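Local coordinates for SIRV coat protein (Sulfolobus islandicus rudivirus 1 variant YNP, PDB 3F2E), which is a rudivirus coat protein, represented by a C-terminal four-helix-bundle domain, and probably helps build the protein shell around the viral genome, at residues T9-Q14 / D79-S84; A17-Y22 / I31-G36. All coordinates share one frame; numbering follows the deposited sequence.

Contact 1 (T9-Q14 / D79-S84); sequences TAVAEQ and DIITGS
The backbone carbonyl oxygen of Gln14 is approached by two methyl groups of Ile80 in van der Waals contact: Gln14 O lies 3.6 Å from Ile80 CD1. The second methyl, Ile80 CG2, is 3.8 Å from the same Gln14 O and also rests against Gln14 CB, 4.0 Å away. Backbones come close here, with Gln14 CA and Ile80 CA 6.4 Å apart, so Ile80 can bring both a branch methyl (CG2) and its end (CD1) against the turn at Gln14. Gln14 leaves its helix with CG anti to the carbonyl carbon (chi1 -71°) and then runs extended, which carries its amide across the flank of Ile81. There Gln14 OE1 stands 4.1 Å from Ile81 CG1, a van der Waals approach. On the side facing helix 29-46, Ile81 CD1 meets Val11 CG1 at 4.2 Å, and both side chains also touch Ala40 of that helix.

Just beyond, helix 71-82 ends. Thr82 OG1 makes two hydrogen bonds, giving its proton to Thr78 O and accepting from Ser84 N at 3.2 Å with an N-H...O angle of 161°, an ST turn. Gly83, the first residue past the helix, takes a positive phi of 101°, a conformation that glycine adopts easily.

Across the helices the meeting is van der Waals in kind, aliphatic branches lying against each other and against two oxygens of Gln14. The joint therefore depends on close fit, and glutamine suits its partly exposed margin because CB can pack while the amide keeps a polar group at the edge.

Contact 2 (A17-Y22 / I31-G36); sequences AVLSQY and IYQGFG
Leu19 sets one methyl, CD2, obliquely against the base of Tyr32, 3.8 Å from Tyr32 CB and equally close to Tyr32 CD2. Its other methyl points toward Gln33, where Leu19 CD1 comes within 4.4 Å of Gln33 NE2. One branched side chain thus spans two consecutive residues of the facing helix, a task leucine's forked end does well across backbones whose nearest CA atoms, those of Leu19 and Tyr32, are 8.1 Å apart.

Several second-shell groups fix these partners. Tyr32 receives a hydrogen bond at OH from the backbone N of Asn70, which satisfies its polar end, while Ile31 CB sits over one ring face, offset toward the rim. Gln33 bends at its second torsion (chi2 -72°) and gives NE2 to the carbonyl oxygen of Ala12, so the amide beside Leu19 is tied to the same helix that carries the leucine. Ile24, in the loop joining the two helices, touches both Leu19 and Tyr32.

Further out, Tyr32 packs on Val73 of helix 71-82, and Phe35 meets Tyr63 of helix 50-67 edge-to-face, so that helix 29-46 lies in the bundle against helix 9-22 and both of the later helices.

Overall arrangement
Both contacts use helix 9-22. Contact 1 joins its first half to the end of helix 71-82, the last of the bundle, whereas contact 2 joins its second half to helix 29-46, its neighbour in sequence, and both segments of contact 2 lie, along the chain, between those of contact 1. Contact 1 lies at the surface, with partly exposed residues and a glutamine at its margin; contact 2 is mostly buried, Leu19 and Tyr32 being enclosed, and Tyr32 OH and Gln33 NE2 are hydrogen-bonded within the chain. Their centres are about 9 Å apart, and they meet directly: Ile80 CG2 packs 3.9 Å from Val18 CG2, and Ile81 and Val11 pack against the carbonyl oxygen of Gly36.

Contact 1 (T9-Q14 / D79-S84)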
# COMPACT_ATOMS: atom_id res chain seq x y z
N THR A 9 7.22 0.51 -12.34
CA THR A 9 8.39 -0.28 -11.99
C THR A 9 8.94 0.22 -10.66
O THR A 9 9.41 -0.57 -9.84
CB THR A 9 9.48 -0.23 -13.07
OG1 THR A 9 9.87 1.13 -13.30
CG2 THR A 9 8.98 -0.85 -14.36
N ALA A 10 8.86 1.54 -10.45
CA ALA A 10 9.30 2.12 -9.19
C ALA A 10 8.43 1.65 -8.03
O ALA A 10 8.95 1.32 -6.97
CB ALA A 10 9.34 3.64 -9.25
N VAL A 11 7.12 1.61 -8.24
CA VAL A 11 6.21 1.14 -7.19
C VAL A 11 6.53 -0.30 -6.80
O VAL A 11 6.57 -0.63 -5.61
CB VAL A 11 4.74 1.26 -7.62
CG1 VAL A 11 3.83 0.59 -6.59
CG2 VAL A 11 4.37 2.72 -7.79
N ALA A 12 6.77 -1.15 -7.79
CA ALA A 12 7.12 -2.54 -7.51
C ALA A 12 8.42 -2.66 -6.69
O ALA A 12 8.51 -3.50 -5.79
CB ALA A 12 7.21 -3.34 -8.80
N GLU A 13 9.41 -1.81 -6.99
CA GLU A 13 10.67 -1.81 -6.23
C GLU A 13 10.44 -1.34 -4.79
O GLU A 13 11.04 -1.86 -3.85
CB GLU A 13 11.72 -0.95 -6.91
CG GLU A 13 12.21 -1.52 -8.23
CD GLU A 13 12.78 -2.91 -8.08
OE1 GLU A 13 13.89 -3.05 -7.52
OE2 GLU A 13 12.12 -3.87 -8.53
N GLN A 14 9.57 -0.35 -4.64
CA GLN A 14 9.24 0.19 -3.32
C GLN A 14 8.53 -0.85 -2.47
O GLN A 14 8.89 -1.08 -1.31
CB GLN A 14 8.42 1.48 -3.47
CG GLN A 14 9.25 2.64 -4.02
CD GLN A 14 8.43 3.69 -4.74
OE1 GLN A 14 7.21 3.73 -4.63
NE2 GLN A 14 9.12 4.55 -5.49
N ASP A 79 3.34 3.86 3.60
CA ASP A 79 4.37 4.82 3.97
C ASP A 79 5.43 5.02 2.89
O ASP A 79 5.83 6.16 2.59
CB ASP A 79 5.06 4.40 5.27
CG ASP A 79 6.14 5.37 5.68
OD1 ASP A 79 5.79 6.49 6.12
OD2 ASP A 79 7.34 5.04 5.53
N ILE A 80 5.90 3.93 2.29
CA ILE A 80 6.99 4.05 1.32
C ILE A 80 6.50 4.67 0.01
O ILE A 80 7.25 5.32 -0.70
CB ILE A 80 7.73 2.69 1.10
CG1 ILE A 80 9.13 2.93 0.52
CG2 ILE A 80 6.91 1.74 0.23
CD1 ILE A 80 10.06 1.73 0.63
N ILE A 81 5.21 4.49 -0.28
CA ILE A 81 4.63 5.06 -1.49
C ILE A 81 4.20 6.53 -1.35
O ILE A 81 4.46 7.34 -2.25
CB ILE A 81 3.45 4.21 -2.00
CG1 ILE A 81 3.94 2.81 -2.39
CG2 ILE A 81 2.77 4.88 -3.19
CD1 ILE A 81 2.82 1.82 -2.70
N THR A 82 3.58 6.87 -0.22
CA THR A 82 3.01 8.21 -0.03
C THR A 82 3.79 9.13 0.90
O THR A 82 3.61 10.35 0.86
CB THR A 82 1.57 8.14 0.53
OG1 THR A 82 1.61 7.78 1.92
CG2 THR A 82 0.74 7.13 -0.24
N GLY A 83 4.63 8.56 1.76
CA GLY A 83 5.35 9.33 2.76
C GLY A 83 4.76 9.26 4.16
O GLY A 83 5.37 9.75 5.12
N SER A 84 3.58 8.66 4.28
CA SER A 84 2.88 8.52 5.56
C SER A 84 2.22 7.14 5.64
O SER A 84 1.68 6.67 4.65
CB SER A 84 1.80 9.61 5.69
OG SER A 84 0.89 9.32 6.75

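Contact 2 (A17-Y22 / I31-G36)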
# COMPACT_ATOMS: atom_id res chain seq x y z
N ALA A 17 11.00 -3.55 -1.34
CA ALA A 17 11.84 -3.15 -0.21
C ALA A 17 11.15 -3.49 1.12
O ALA A 17 11.77 -4.01 2.04
CB ALA A 17 12.19 -1.67 -0.27
N VAL A 18 9.85 -3.20 1.20
CA VAL A 18 9.08 -3.54 2.40
C VAL A 18 8.95 -5.05 2.58
O VAL A 18 9.10 -5.57 3.70
CB VAL A 18 7.68 -2.86 2.39
CG1 VAL A 18 6.86 -3.33 3.58
CG2 VAL A 18 7.83 -1.34 2.40
N LEU A 19 8.68 -5.77 1.50
CA LEU A 19 8.55 -7.22 1.59
C LEU A 19 9.85 -7.87 2.09
O LEU A 19 9.81 -8.85 2.84
CB LEU A 19 8.08 -7.82 0.26
CG LEU A 19 6.71 -7.31 -0.20
CD1 LEU A 19 6.27 -7.98 -1.51
CD2 LEU A 19 5.64 -7.51 0.88
N SER A 20 10.98 -7.29 1.71
CA SER A 20 12.28 -7.77 2.18
C SER A 20 12.43 -7.61 3.69
O SER A 20 12.88 -8.53 4.38
CB SER A 20 13.41 -7.03 1.47
OG SER A 20 13.54 -7.46 0.12
N GLN A 21 12.06 -6.45 4.20
CA GLN A 21 12.11 -6.19 5.64
C GLN A 21 11.31 -7.22 6.42
O GLN A 21 11.71 -7.62 7.52
CB GLN A 21 11.59 -4.78 5.95
CG GLN A 21 12.36 -3.65 5.27
CD GLN A 21 11.65 -2.32 5.42
OE1 GLN A 21 10.70 -2.18 6.19
NE2 GLN A 21 12.14 -1.32 4.70
N TYR A 22 10.18 -7.65 5.86
CA TYR A 22 9.28 -8.55 6.57
C TYR A 22 9.44 -10.02 6.20
O TYR A 22 8.76 -10.90 6.75
CB TYR A 22 7.81 -8.09 6.40
CG TYR A 22 7.50 -6.86 7.23
CD1 TYR A 22 7.78 -5.59 6.76
CD2 TYR A 22 6.98 -6.99 8.52
CE1 TYR A 22 7.53 -4.46 7.54
CE2 TYR A 22 6.72 -5.87 9.30
CZ TYR A 22 7.00 -4.61 8.81
OH TYR A 22 6.75 -3.51 9.59
N ILE A 31 -0.31 -10.01 -3.08
CA ILE A 31 -1.28 -9.24 -2.29
C ILE A 31 -0.78 -7.81 -2.11
O ILE A 31 -1.51 -6.83 -2.33
CB ILE A 31 -1.48 -9.86 -0.89
CG1 ILE A 31 -2.01 -11.29 -0.98
CG2 ILE A 31 -2.43 -9.00 -0.05
CD1 ILE A 31 -2.04 -12.00 0.36
N TYR A 32 0.48 -7.69 -1.71
CA TYR A 32 1.04 -6.39 -1.37
C TYR A 32 1.41 -5.57 -2.60
O TYR A 32 1.29 -4.34 -2.59
CB TYR A 32 2.21 -6.56 -0.39
CG TYR A 32 1.76 -7.30 0.86
CD1 TYR A 32 1.04 -6.64 1.86
CD2 TYR A 32 2.01 -8.66 1.02
CE1 TYR A 32 0.59 -7.32 2.98
CE2 TYR A 32 1.57 -9.34 2.15
CZ TYR A 32 0.87 -8.66 3.13
OH TYR A 32 0.42 -9.33 4.26
N GLN A 33 1.86 -6.23 -3.66
CA GLN A 33 2.12 -5.55 -4.92
C GLN A 33 0.83 -4.96 -5.49
O GLN A 33 0.82 -3.83 -5.98
CB GLN A 33 2.79 -6.48 -5.94
CG GLN A 33 4.22 -6.88 -5.58
CD GLN A 33 5.23 -5.74 -5.74
OE1 GLN A 33 4.88 -4.60 -6.07
NE2 GLN A 33 6.51 -6.06 -5.51
N GLY A 34 -0.26 -5.72 -5.39
CA GLY A 34 -1.56 -5.24 -5.85
C GLY A 34 -2.08 -4.06 -5.05
O GLY A 34 -2.52 -3.05 -5.62
N PHE A 35 -2.03 -4.18 -3.73
CA PHE A 35 -2.39 -3.09 -2.83
C PHE A 35 -1.56 -1.84 -3.15
O PHE A 35 -2.10 -0.75 -3.29
CB PHE A 35 -2.17 -3.51 -1.37
CG PHE A 35 -2.34 -2.39 -0.38
CD1 PHE A 35 -3.60 -2.04 0.08
CD2 PHE A 35 -1.24 -1.71 0.12
CE1 PHE A 35 -3.77 -1.02 1.01
CE2 PHE A 35 -1.39 -0.69 1.05
CZ PHE A 35 -2.66 -0.34 1.50
N GLY A 36 -0.25 -2.02 -3.27
CA GLY A 36 0.64 -0.90 -3.54
C GLY A 36 0.31 -0.17 -4.84
O GLY A 36 0.31 1.06 -4.88